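PDB 2P2V: alpha-2,3-sialyltransferase from Campylobacter jejuni, which probably transfers sialic acid from CMP-sialic acid to an acceptor sugar in an alpha-2,3 linkage; this chain is the N-terminal part of a longer membrane protein. Local coordinates for residues Q50-E54 and E88-K92; I63-N69 and I91-S97; V126-L130 and A156-L161. One frame throughout, in Å; residues are numbered along the deposited sequence.

Contact 1. Residues Q50-E54 and E88-K92. With CSF (cytidine-5'-monophosphate-3-fluoro-N-acetyl-neuraminic acid), chain O.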
loop_
_atom_site.group_PDB
_atom_site.type_symbol
_atom_site.label_atom_id
_atom_site.label_comp_id
_atom_site.label_asym_id
_atom_site.label_seq_id
_atom_site.Cartn_x
_atom_site.Cartn_y
_atom_site.Cartn_z
ATOM N N GLN A 50 22.128 19.817 16.457
ATOM C CA GLN A 50 22.874 21.046 16.201
ATOM C C GLN A 50 24.405 20.871 16.290
ATOM O O GLN A 50 25.082 21.686 16.901
ATOM C CB GLN A 50 22.390 22.147 17.142
ATOM C CG GLN A 50 21.006 22.659 16.804
ATOM C CD GLN A 50 19.874 21.763 17.340
ATOM O OE1 GLN A 50 19.280 21.007 16.582
ATOM N NE2 GLN A 50 19.555 21.876 18.641
ATOM N N PHE A 51 24.966 19.843 15.651
ATOM C CA PHE A 51 26.404 19.594 15.740
ATOM C C PHE A 51 27.224 20.780 15.172
ATOM O O PHE A 51 28.345 21.077 15.617
ATOM C CB PHE A 51 26.772 18.263 15.019
ATOM C CG PHE A 51 26.577 18.314 13.548
ATOM C CD1 PHE A 51 25.362 17.947 12.973
ATOM C CD2 PHE A 51 27.593 18.769 12.723
ATOM C CE1 PHE A 51 25.159 18.071 11.593
ATOM C CE2 PHE A 51 27.415 18.887 11.344
ATOM C CZ PHE A 51 26.181 18.542 10.773
ATOM N N TYR A 52 26.674 21.422 14.148
ATOM C CA TYR A 52 27.366 22.476 13.389
ATOM C C TYR A 52 27.471 23.787 14.184
ATOM O O TYR A 52 28.145 24.738 13.737
ATOM C CB TYR A 52 26.632 22.768 12.063
ATOM C CG TYR A 52 25.140 22.921 12.225
ATOM C CD1 TYR A 52 24.297 21.802 12.192
ATOM C CD2 TYR A 52 24.569 24.168 12.411
ATOM C CE1 TYR A 52 22.961 21.903 12.367
ATOM C CE2 TYR A 52 23.219 24.285 12.597
ATOM C CZ TYR A 52 22.403 23.152 12.564
ATOM O OH TYR A 52 21.040 23.261 12.720
ATOM N N PHE A 53 26.801 23.830 15.323
ATOM C CA PHE A 53 26.993 24.910 16.304
ATOM C C PHE A 53 28.438 24.932 16.836
ATOM O O PHE A 53 28.903 25.976 17.329
ATOM C CB PHE A 53 26.045 24.751 17.483
ATOM C CG PHE A 53 24.647 25.320 17.273
ATOM C CD1 PHE A 53 23.979 25.197 16.054
ATOM C CD2 PHE A 53 23.983 25.937 18.331
ATOM C CE1 PHE A 53 22.672 25.674 15.898
ATOM C CE2 PHE A 53 22.668 26.466 18.174
ATOM C CZ PHE A 53 22.026 26.324 16.953
ATOM N N GLU A 54 29.154 23.807 16.715
ATOM C CA GLU A 54 30.554 23.710 17.161
ATOM C C GLU A 54 31.425 24.792 16.539
ATOM O O GLU A 54 31.320 25.077 15.342
ATOM C CB GLU A 54 31.150 22.307 16.865
ATOM C CG GLU A 54 31.367 22.007 15.390
ATOM C CD GLU A 54 31.855 20.588 15.139
ATOM O OE1 GLU A 54 31.970 19.836 16.132
ATOM O OE2 GLU A 54 32.142 20.225 13.953
ATOM N N GLU A 88 31.398 23.338 4.301
ATOM C CA GLU A 88 31.680 23.332 5.720
ATOM C C GLU A 88 31.834 21.907 6.215
ATOM O O GLU A 88 32.691 21.634 7.038
ATOM C CB GLU A 88 30.630 24.098 6.512
ATOM C CG GLU A 88 30.613 25.533 6.048
ATOM C CD GLU A 88 29.838 26.507 6.895
ATOM O OE1 GLU A 88 29.554 26.278 8.070
ATOM O OE2 GLU A 88 29.561 27.586 6.355
ATOM N N TYR A 89 31.024 20.995 5.682
ATOM C CA TYR A 89 31.193 19.574 5.962
ATOM C C TYR A 89 30.901 18.775 4.735
ATOM O O TYR A 89 30.220 19.242 3.809
ATOM C CB TYR A 89 30.243 19.114 7.062
ATOM C CG TYR A 89 30.399 19.756 8.428
ATOM C CD1 TYR A 89 31.095 19.112 9.440
ATOM C CD2 TYR A 89 29.763 20.966 8.739
ATOM C CE1 TYR A 89 31.211 19.658 10.714
ATOM C CE2 TYR A 89 29.880 21.523 9.967
ATOM C CZ TYR A 89 30.571 20.856 10.984
ATOM O OH TYR A 89 30.636 21.433 12.247
ATOM N N GLU A 90 31.382 17.534 4.767
ATOM C CA GLU A 90 31.024 16.530 3.813
ATOM C C GLU A 90 30.113 15.589 4.600
ATOM O O GLU A 90 30.492 15.077 5.676
ATOM C CB GLU A 90 32.288 15.790 3.408
ATOM C CG GLU A 90 32.093 14.767 2.340
ATOM C CD GLU A 90 33.384 14.039 2.105
ATOM O OE1 GLU A 90 34.344 14.712 1.631
ATOM O OE2 GLU A 90 33.439 12.827 2.454
ATOM N N ILE A 91 28.910 15.376 4.077
ATOM C CA ILE A 91 27.883 14.580 4.779
ATOM C C ILE A 91 27.427 13.536 3.804
ATOM O O ILE A 91 26.862 13.876 2.720
ATOM C CB ILE A 91 26.719 15.466 5.209
ATOM C CG1 ILE A 91 27.218 16.501 6.217
ATOM C CG2 ILE A 91 25.572 14.585 5.817
ATOM C CD1 ILE A 91 26.218 17.617 6.581
ATOM N N LYS A 92 27.696 12.262 4.122
ATOM C CA LYS A 92 27.354 11.191 3.218
ATOM C C LYS A 92 25.927 10.675 3.277
ATOM O O LYS A 92 25.445 10.113 2.297
ATOM C CB LYS A 92 28.352 10.027 3.295
ATOM C CG LYS A 92 29.742 10.458 2.794
ATOM C CD LYS A 92 30.800 9.457 3.271
ATOM C CE LYS A 92 32.082 9.607 2.468
ATOM N NZ LYS A 92 31.802 9.264 1.046
HETATM C C5A CSF O . 16.035 17.848 22.903
HETATM C C4A CSF O . 16.800 16.989 23.903
HETATM C C2A CSF O . 17.943 15.739 21.979
HETATM O O6A CSF O . 17.269 16.680 21.117
HETATM C C6A CSF O . 16.898 17.984 21.636
HETATM C C3A CSF O . 17.183 15.629 23.301
HETATM O O4A CSF O . 15.966 16.732 25.023
HETATM N N5A CSF O . 15.858 19.173 23.538
HETATM C C7A CSF O . 16.165 18.716 20.517
HETATM C C8A CSF O . 17.032 18.802 19.267
HETATM C C9A CSF O . 16.276 19.445 18.086
HETATM O O9A CSF O . 17.136 19.630 16.937
HETATM O O8A CSF O . 18.265 19.512 19.604
HETATM O O7A CSF O . 14.913 18.049 20.275
HETATM C C1A CSF O . 17.884 14.347 21.365
HETATM O OBA CSF O . 18.200 13.385 22.120
HETATM O OAA CSF O . 17.536 14.231 20.158
HETATM O O1A CSF O . 19.353 15.974 22.204
HETATM O O2A CSF O . 20.160 18.043 23.295
HETATM N N1 CSF O . 23.854 15.203 25.104
HETATM C C2 CSF O . 24.141 14.795 26.443
HETATM N N3 CSF O . 24.328 15.723 27.427
HETATM C C4 CSF O . 24.265 17.040 27.128
HETATM C C5 CSF O . 23.988 17.461 25.820
HETATM C C6 CSF O . 23.789 16.519 24.815
HETATM C "C3'" CSF O . 21.595 13.894 22.949
HETATM C "C2'" CSF O . 22.384 13.379 24.137
HETATM C "C1'" CSF O . 23.678 14.188 24.043
HETATM O "O4'" CSF O . 23.760 14.793 22.733
HETATM C "C4'" CSF O . 22.624 14.418 21.955
HETATM P PA CSF O . 20.262 17.306 21.981
HETATM O "O5'" CSF O . 21.773 16.710 21.915
HETATM C "C5'" CSF O . 22.124 15.587 21.109
HETATM O "O3'" CSF O . 20.868 12.838 22.331
HETATM O "O2'" CSF O . 22.656 11.960 23.978
HETATM N N4 CSF O . 24.459 17.986 28.097
HETATM O O2 CSF O . 24.181 13.562 26.712
HETATM O O3A CSF O . 20.040 17.982 20.659
HETATM C C10 CSF O . 14.735 19.853 23.248
HETATM O O10 CSF O . 13.863 19.437 22.470
HETATM C C11 CSF O . 14.605 21.196 23.929
HETATM F F3A CSF O . 16.048 14.891 23.050
#
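One face of the Tyr89 ring takes the edge of the Phe51 ring, and Tyr89 loses more surface to the contact than any other residue here. The two rings form a T-shaped (edge-to-face) pair. Their centroids are 5.1 Å apart and their planes stand at 81°. The nearest carbons are Phe51 CE2 and Tyr89 CZ, at 3.7 Å. The hydroxyl at the far end of the Tyr89 ring donates a hydrogen bond to the carboxylate of Glu54, with Tyr89 OH 2.6 Å from Glu54 OE2. The other carboxylate oxygen, Glu54 OE1, takes part in a salt bridge with Arg47, so the buried acid has a partner for each oxygen. Tyr52 adds a small apolar touch, Tyr52 CB to Tyr89 CE2 at 4.1 Å. Its own hydroxyl bonds Gln76 of helix 73-85.

The contact lies on one face of the parallel beta-sheet of this alpha/beta fold, the face that carries Ile63 and Val66. A short 3-10 turn through Tyr52 and Phe53 lies in the loop after strand 44-48, and Phe53 N bonds back to Gln50 O at 3.2 Å. Residues 90-91 begin strand 90-96. Ile91 CD1 meets the edge of the Phe51 ring, 4.3 Å from Phe51 CZ. Phe51 also packs on Ile63, Val66 and Leu83, so its ring fills space between sheet and helix 73-85.

Gln50 is out of reach of 88-92 and serves the ligand. CSF O9A donates to Gln50 OE1 at 2.6 Å, and Gln50 NE2 donates to CSF O8A at 2.9 Å. Both ligand atoms belong to the glycerol tail of the fluorinated sialic acid.

Contact 2. Residues I63-N69 and I91-S97; sequences IKAVFFN and IKNIFCS. With CSF (cytidine-5'-monophosphate-3-fluoro-N-acetyl-neuraminic acid), chain O; EDO (1,2-ethanediol), chain D.
Segments 63-69 and 91-97 run parallel as neighbouring strands, the two strands of a beta-alpha-beta crossover through helix 73-85. The axes of 65-68 and 94-96 approach to 4.8 Å and cross at -26°. The register is Ile63 with Ile91 through Asn69 with Ser97. Backbone angles are extended except at Lys64 (-71/-43) and Lys92 (-84/-23), where both strands break together. Backbone hydrogen bonds run Lys92 N to Ile63 O (3.0 Å), Val66 N to Asn93 O (3.0 Å), Phe95 N to Val66 O (2.8 Å), Phe68 N to Phe95 O (2.9 Å) and Ser97 N to Phe68 O (2.8 Å). At the break, Asn93 ND2 (chi1 m) bonds Lys64 O at 3.0 Å; it also bonds Glu10, which forms a salt bridge with Lys64.

Ile63, Val66, Phe68, Ile91, Ile94 and Cys96 share one face. Val66 CG2 lies 3.8 Å from both Ile91 CG2 and Ile94 CG1. On the other face Phe67 and Phe95, both chi1 m, hold their rings nearly parallel (4°) but slid apart, centroids 4.7 Å apart.

The strand ends open on the donor-sugar pocket. Asn69 (chi1 m) OD1 accepts from EDO O1 at 2.9 Å and from a water at 2.9 Å, and that water accepts from Ser97 OG at 2.7 Å. Asn69 ND2 donates to CSF carboxylate oxygen OAA at 3.1 Å.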
loop_
_atom_site.group_PDB
_atom_site.type_symbol
_atom_site.label_atom_id
_atom_site.label_comp_id
_atom_site.label_asym_id
_atom_site.label_seq_id
_atom_site.Cartn_x
_atom_site.Cartn_y
_atom_site.Cartn_z
ATOM N N ILE A 63 31.563 13.736 7.829
ATOM C CA ILE A 63 30.521 13.037 8.567
ATOM C C ILE A 63 29.903 11.898 7.730
ATOM O O ILE A 63 29.445 12.110 6.579
ATOM C CB ILE A 63 29.421 14.042 9.117
ATOM C CG1 ILE A 63 30.051 15.116 9.998
ATOM C CG2 ILE A 63 28.439 13.238 9.937
ATOM C CD1 ILE A 63 29.157 16.381 10.213
ATOM N N LYS A 64 29.930 10.669 8.248
ATOM C CA LYS A 64 29.327 9.577 7.561
ATOM C C LYS A 64 27.790 9.685 7.574
ATOM O O LYS A 64 27.153 9.451 6.555
ATOM C CB LYS A 64 29.762 8.206 8.153
ATOM C CG LYS A 64 29.260 6.994 7.371
ATOM C CD LYS A 64 29.941 6.794 5.980
ATOM C CE LYS A 64 29.686 5.392 5.433
ATOM N NZ LYS A 64 30.413 5.188 4.145
ATOM N N ALA A 65 27.191 10.035 8.698
ATOM C CA ALA A 65 25.731 10.254 8.647
ATOM C C ALA A 65 25.426 11.316 9.667
ATOM O O ALA A 65 26.014 11.339 10.735
ATOM C CB ALA A 65 24.962 9.050 8.996
ATOM N N VAL A 66 24.412 12.127 9.371
ATOM C CA VAL A 66 23.888 13.008 10.382
ATOM C C VAL A 66 22.488 12.588 10.705
ATOM O O VAL A 66 21.811 11.976 9.865
ATOM C CB VAL A 66 23.812 14.525 9.900
ATOM C CG1 VAL A 66 25.240 15.144 9.711
ATOM C CG2 VAL A 66 22.983 14.657 8.619
ATOM N N PHE A 67 22.005 12.985 11.895
ATOM C CA PHE A 67 20.714 12.474 12.364
ATOM C C PHE A 67 19.948 13.642 12.906
ATOM O O PHE A 67 20.467 14.369 13.753
ATOM C CB PHE A 67 20.879 11.468 13.505
ATOM C CG PHE A 67 21.532 10.184 13.070
ATOM C CD1 PHE A 67 22.905 10.166 12.844
ATOM C CD2 PHE A 67 20.771 9.051 12.834
ATOM C CE1 PHE A 67 23.498 8.956 12.371
ATOM C CE2 PHE A 67 21.360 7.868 12.354
ATOM C CZ PHE A 67 22.695 7.853 12.137
ATOM N N PHE A 68 18.709 13.767 12.461
ATOM C CA PHE A 68 17.849 14.931 12.879
ATOM C C PHE A 68 16.459 14.455 13.278
ATOM O O PHE A 68 15.903 13.472 12.731
ATOM C CB PHE A 68 17.677 15.903 11.680
ATOM C CG PHE A 68 18.968 16.508 11.149
ATOM C CD1 PHE A 68 19.866 17.227 11.979
ATOM C CD2 PHE A 68 19.295 16.350 9.815
ATOM C CE1 PHE A 68 21.059 17.745 11.463
ATOM C CE2 PHE A 68 20.448 16.923 9.291
ATOM C CZ PHE A 68 21.336 17.641 10.141
ATOM N N ASN A 69 15.835 15.200 14.199
ATOM C CA ASN A 69 14.524 14.867 14.704
ATOM C C ASN A 69 13.417 15.372 13.752
ATOM O O ASN A 69 13.590 16.369 13.019
ATOM C CB ASN A 69 14.330 15.513 16.120
ATOM C CG ASN A 69 15.213 14.820 17.220
ATOM O OD1 ASN A 69 15.645 13.657 17.074
ATOM N ND2 ASN A 69 15.499 15.544 18.275
ATOM N N ILE A 91 28.910 15.376 4.077
ATOM C CA ILE A 91 27.883 14.580 4.779
ATOM C C ILE A 91 27.427 13.536 3.804
ATOM O O ILE A 91 26.862 13.876 2.720
ATOM C CB ILE A 91 26.719 15.466 5.209
ATOM C CG1 ILE A 91 27.218 16.501 6.217
ATOM C CG2 ILE A 91 25.572 14.585 5.817
ATOM C CD1 ILE A 91 26.218 17.617 6.581
ATOM N N LYS A 92 27.696 12.262 4.122
ATOM C CA LYS A 92 27.354 11.191 3.218
ATOM C C LYS A 92 25.927 10.675 3.277
ATOM O O LYS A 92 25.445 10.113 2.297
ATOM C CB LYS A 92 28.352 10.027 3.295
ATOM C CG LYS A 92 29.742 10.458 2.794
ATOM C CD LYS A 92 30.800 9.457 3.271
ATOM C CE LYS A 92 32.082 9.607 2.468
ATOM N NZ LYS A 92 31.802 9.264 1.046
ATOM N N ASN A 93 25.253 10.876 4.403
ATOM C CA ASN A 93 23.917 10.319 4.560
ATOM C C ASN A 93 23.163 11.214 5.507
ATOM O O ASN A 93 23.725 11.723 6.433
ATOM C CB ASN A 93 23.944 8.953 5.277
ATOM C CG ASN A 93 24.546 7.842 4.416
ATOM O OD1 ASN A 93 23.827 7.198 3.694
ATOM N ND2 ASN A 93 25.867 7.599 4.537
ATOM N N ILE A 94 21.856 11.285 5.343
ATOM C CA ILE A 94 21.064 12.122 6.262
ATOM C C ILE A 94 19.886 11.312 6.764
ATOM O O ILE A 94 19.065 10.884 5.957
ATOM C CB ILE A 94 20.485 13.405 5.560
ATOM C CG1 ILE A 94 21.608 14.304 5.062
ATOM C CG2 ILE A 94 19.613 14.146 6.595
ATOM C CD1 ILE A 94 21.124 15.519 4.169
ATOM N N PHE A 95 19.811 11.043 8.071
ATOM C CA PHE A 95 18.695 10.283 8.642
ATOM C C PHE A 95 17.733 11.184 9.424
ATOM O O PHE A 95 18.180 12.128 10.071
ATOM C CB PHE A 95 19.144 9.293 9.689
ATOM C CG PHE A 95 19.903 8.099 9.103
ATOM C CD1 PHE A 95 21.231 8.233 8.840
ATOM C CD2 PHE A 95 19.260 6.903 8.854
ATOM C CE1 PHE A 95 21.972 7.138 8.284
ATOM C CE2 PHE A 95 19.966 5.809 8.303
ATOM C CZ PHE A 95 21.333 5.959 8.051
ATOM N N CYS A 96 16.469 10.787 9.421
ATOM C CA CYS A 96 15.485 11.319 10.362
ATOM C C CYS A 96 15.306 10.293 11.463
ATOM O O CYS A 96 14.951 9.128 11.183
ATOM C CB CYS A 96 14.180 11.568 9.607
ATOM S SG CYS A 96 13.033 12.411 10.715
ATOM N N SER A 97 15.682 10.649 12.683
ATOM C CA SER A 97 15.588 9.780 13.861
ATOM C C SER A 97 14.127 9.503 14.259
ATOM O O SER A 97 13.439 10.339 14.910
ATOM C CB SER A 97 16.339 10.411 15.012
ATOM O OG SER A 97 17.652 10.810 14.655
HETATM C C5A CSF O . 16.035 17.848 22.903
HETATM C C4A CSF O . 16.800 16.989 23.903
HETATM C C2A CSF O . 17.943 15.739 21.979
HETATM O O6A CSF O . 17.269 16.680 21.117
HETATM C C6A CSF O . 16.898 17.984 21.636
HETATM C C3A CSF O . 17.183 15.629 23.301
HETATM O O4A CSF O . 15.966 16.732 25.023
HETATM N N5A CSF O . 15.858 19.173 23.538
HETATM C C7A CSF O . 16.165 18.716 20.517
HETATM C C8A CSF O . 17.032 18.802 19.267
HETATM C C9A CSF O . 16.276 19.445 18.086
HETATM O O9A CSF O . 17.136 19.630 16.937
HETATM O O8A CSF O . 18.265 19.512 19.604
HETATM O O7A CSF O . 14.913 18.049 20.275
HETATM C C1A CSF O . 17.884 14.347 21.365
HETATM O OBA CSF O . 18.200 13.385 22.120
HETATM O OAA CSF O . 17.536 14.231 20.158
HETATM O O1A CSF O . 19.353 15.974 22.204
HETATM O O2A CSF O . 20.160 18.043 23.295
HETATM N N1 CSF O . 23.854 15.203 25.104
HETATM C C2 CSF O . 24.141 14.795 26.443
HETATM N N3 CSF O . 24.328 15.723 27.427
HETATM C C4 CSF O . 24.265 17.040 27.128
HETATM C C5 CSF O . 23.988 17.461 25.820
HETATM C C6 CSF O . 23.789 16.519 24.815
HETATM C "C3'" CSF O . 21.595 13.894 22.949
HETATM C "C2'" CSF O . 22.384 13.379 24.137
HETATM C "C1'" CSF O . 23.678 14.188 24.043
HETATM O "O4'" CSF O . 23.760 14.793 22.733
HETATM C "C4'" CSF O . 22.624 14.418 21.955
HETATM P PA CSF O . 20.262 17.306 21.981
HETATM O "O5'" CSF O . 21.773 16.710 21.915
HETATM C "C5'" CSF O . 22.124 15.587 21.109
HETATM O "O3'" CSF O . 20.868 12.838 22.331
HETATM O "O2'" CSF O . 22.656 11.960 23.978
HETATM N N4 CSF O . 24.459 17.986 28.097
HETATM O O2 CSF O . 24.181 13.562 26.712
HETATM O O3A CSF O . 20.040 17.982 20.659
HETATM C C10 CSF O . 14.735 19.853 23.248
HETATM O O10 CSF O . 13.863 19.437 22.470
HETATM C C11 CSF O . 14.605 21.196 23.929
HETATM F F3A CSF O . 16.048 14.891 23.050
HETATM C C1 EDO D . 15.750 10.832 18.541
HETATM O O1 EDO D . 14.455 11.469 18.598
HETATM C C2 EDO D . 15.901 9.969 19.779
HETATM O O2 EDO D . 14.947 10.388 20.769
HETATM O O HOH W 1 18.260 13.083 16.056
#

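Contact 3. Residues V126-L130 and A156-L161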
loop_
_atom_site.group_PDB
_atom_site.type_symbol
_atom_site.label_atom_id
_atom_site.label_comp_id
_atom_site.label_asym_id
_atom_site.label_seq_id
_atom_site.Cartn_x
_atom_site.Cartn_y
_atom_site.Cartn_z
ATOM N N VAL A 126 15.741 1.187 9.626
ATOM C CA VAL A 126 17.087 0.549 9.915
ATOM C C VAL A 126 16.996 -0.077 11.281
ATOM O O VAL A 126 17.262 -1.248 11.439
ATOM C CB VAL A 126 18.269 1.566 9.803
ATOM C CG1 VAL A 126 19.617 0.983 10.404
ATOM C CG2 VAL A 126 18.474 2.035 8.392
ATOM N N ILE A 127 16.530 0.658 12.310
ATOM C CA ILE A 127 16.523 0.042 13.628
ATOM C C ILE A 127 15.431 -1.027 13.817
ATOM O O ILE A 127 15.501 -1.789 14.767
ATOM C CB ILE A 127 16.450 1.066 14.809
ATOM C CG1 ILE A 127 15.218 1.936 14.620
ATOM C CG2 ILE A 127 17.721 1.908 14.809
ATOM C CD1 ILE A 127 14.778 2.579 15.927
ATOM N N GLU A 128 14.459 -1.108 12.923
ATOM C CA GLU A 128 13.400 -2.083 13.121
ATOM C C GLU A 128 13.984 -3.513 12.970
ATOM O O GLU A 128 13.364 -4.490 13.370
ATOM C CB GLU A 128 12.226 -1.892 12.166
ATOM C CG GLU A 128 12.554 -2.004 10.680
ATOM C CD GLU A 128 11.382 -1.698 9.762
ATOM O OE1 GLU A 128 10.283 -1.281 10.235
ATOM O OE2 GLU A 128 11.572 -1.820 8.531
ATOM N N ASN A 129 15.145 -3.564 12.342
ATOM C CA ASN A 129 15.814 -4.847 12.111
ATOM C C ASN A 129 16.476 -5.405 13.355
ATOM O O ASN A 129 16.856 -6.630 13.383
ATOM C CB ASN A 129 16.817 -4.710 10.997
ATOM C CG ASN A 129 16.147 -4.409 9.663
ATOM O OD1 ASN A 129 15.180 -5.069 9.275
ATOM N ND2 ASN A 129 16.611 -3.349 8.995
ATOM N N LEU A 130 16.658 -4.563 14.365
ATOM C CA LEU A 130 17.133 -4.990 15.680
ATOM C C LEU A 130 15.907 -5.447 16.478
ATOM O O LEU A 130 15.393 -4.746 17.363
ATOM C CB LEU A 130 17.965 -3.902 16.391
ATOM C CG LEU A 130 19.139 -3.251 15.665
ATOM C CD1 LEU A 130 19.717 -2.162 16.515
ATOM C CD2 LEU A 130 20.196 -4.339 15.435
ATOM N N ALA A 156 22.240 2.435 18.067
ATOM C CA ALA A 156 21.357 1.410 17.524
ATOM C C ALA A 156 21.481 1.389 16.011
ATOM O O ALA A 156 21.618 0.325 15.376
ATOM C CB ALA A 156 19.821 1.651 18.040
ATOM N N ILE A 157 21.476 2.579 15.375
ATOM C CA ILE A 157 21.588 2.634 13.938
ATOM C C ILE A 157 22.933 2.025 13.490
ATOM O O ILE A 157 22.977 1.199 12.545
ATOM C CB ILE A 157 21.507 4.114 13.413
ATOM C CG1 ILE A 157 20.059 4.603 13.542
ATOM C CG2 ILE A 157 21.935 4.171 11.949
ATOM C CD1 ILE A 157 19.113 4.151 12.440
ATOM N N ALA A 158 23.989 2.434 14.172
ATOM C CA ALA A 158 25.368 1.927 13.861
ATOM C C ALA A 158 25.408 0.393 13.940
ATOM O O ALA A 158 25.915 -0.273 13.009
ATOM C CB ALA A 158 26.396 2.560 14.774
ATOM N N ILE A 159 24.823 -0.153 15.001
ATOM C CA ILE A 159 24.784 -1.618 15.240
ATOM C C ILE A 159 23.970 -2.302 14.174
ATOM O O ILE A 159 24.420 -3.319 13.568
ATOM C CB ILE A 159 24.288 -1.920 16.659
ATOM C CG1 ILE A 159 25.313 -1.392 17.655
ATOM C CG2 ILE A 159 23.960 -3.398 16.866
ATOM C CD1 ILE A 159 24.856 -1.360 19.044
ATOM N N ALA A 160 22.783 -1.722 13.845
ATOM C CA ALA A 160 22.036 -2.289 12.742
ATOM C C ALA A 160 22.765 -2.275 11.402
ATOM O O ALA A 160 22.502 -3.123 10.571
ATOM C CB ALA A 160 20.610 -1.707 12.619
ATOM N N LEU A 161 23.639 -1.303 11.162
ATOM C CA LEU A 161 24.282 -1.189 9.879
ATOM C C LEU A 161 25.569 -2.017 9.866
ATOM O O LEU A 161 26.212 -2.174 8.819
ATOM C CB LEU A 161 24.642 0.254 9.598
ATOM C CG LEU A 161 23.402 1.108 9.205
ATOM C CD1 LEU A 161 23.881 2.527 9.182
ATOM C CD2 LEU A 161 22.701 0.712 7.889
#
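Val126, Leu130 and Ala160 carry most of this contact. Val126 points at the second helix. Its CG1 lies 3.6 Å from Ala160 CB and 4.0 Å from Leu161 CG, while Val126 CB is 3.8 Å from Ile157 CD1. Leu130 reaches the same helix: Leu130 CG is 3.7 Å from Ala160 CB, and Leu130 CD2 is 4.1 Å from Ile159 CG2. Leu130 CD1 also comes within 3.3 Å of the backbone oxygen Ala156 O. The methyl of Ala160 thus meets both larger side chains, Val126 through CG1 and Leu130 through CG.

The contact joins the end of the short helix 124-127 to the C-terminal part of helix 150-161 in this alpha/beta fold. A type I beta turn runs from Ile127 to Leu130, with Leu130 N bonded to Ile127 O at 3.0 Å. Leu130 then occupies the N-cap position before helix 131-144. The turn brings Val126 and Leu130 to the same neighbour.

Ile127 adds to the apolar surface, with its CG2 3.5 Å from Ile157 CD1 and 3.9 Å from Ala156 CB. No hydrogen bond crosses between the segments. Beyond them, Leu130 and Ile159 both touch Tyr221 of helix 207-221, and Ala158 packs on Ile22 and Ile24 of strand 21-25.

Contacts 1 and 2 adjoin, with centres 10 Å apart. They share Ile91 and Lys92 on strand 90-96. Phe51 CE2 of contact 1 packs 3.3 Å from Ile63 CD1 of contact 2. Contact 3 comes later in the chain, after both others have closed. Its centre is 14 Å from contact 2 and 23 Å from contact 1. It still touches contact 2, with Phe67 CE2 3.7 Å from Ile157 CG1. Phe51 packs on the sheet face with Ile63 and Val66, whereas Ile157 and Val126 pack on the face with Phe67 and Phe95. The parallel sheet therefore lies between contacts 1 and 3. Contacts 1 and 2 both reach CSF, through Gln50 and Asn69; contact 3 joins helices farther from it.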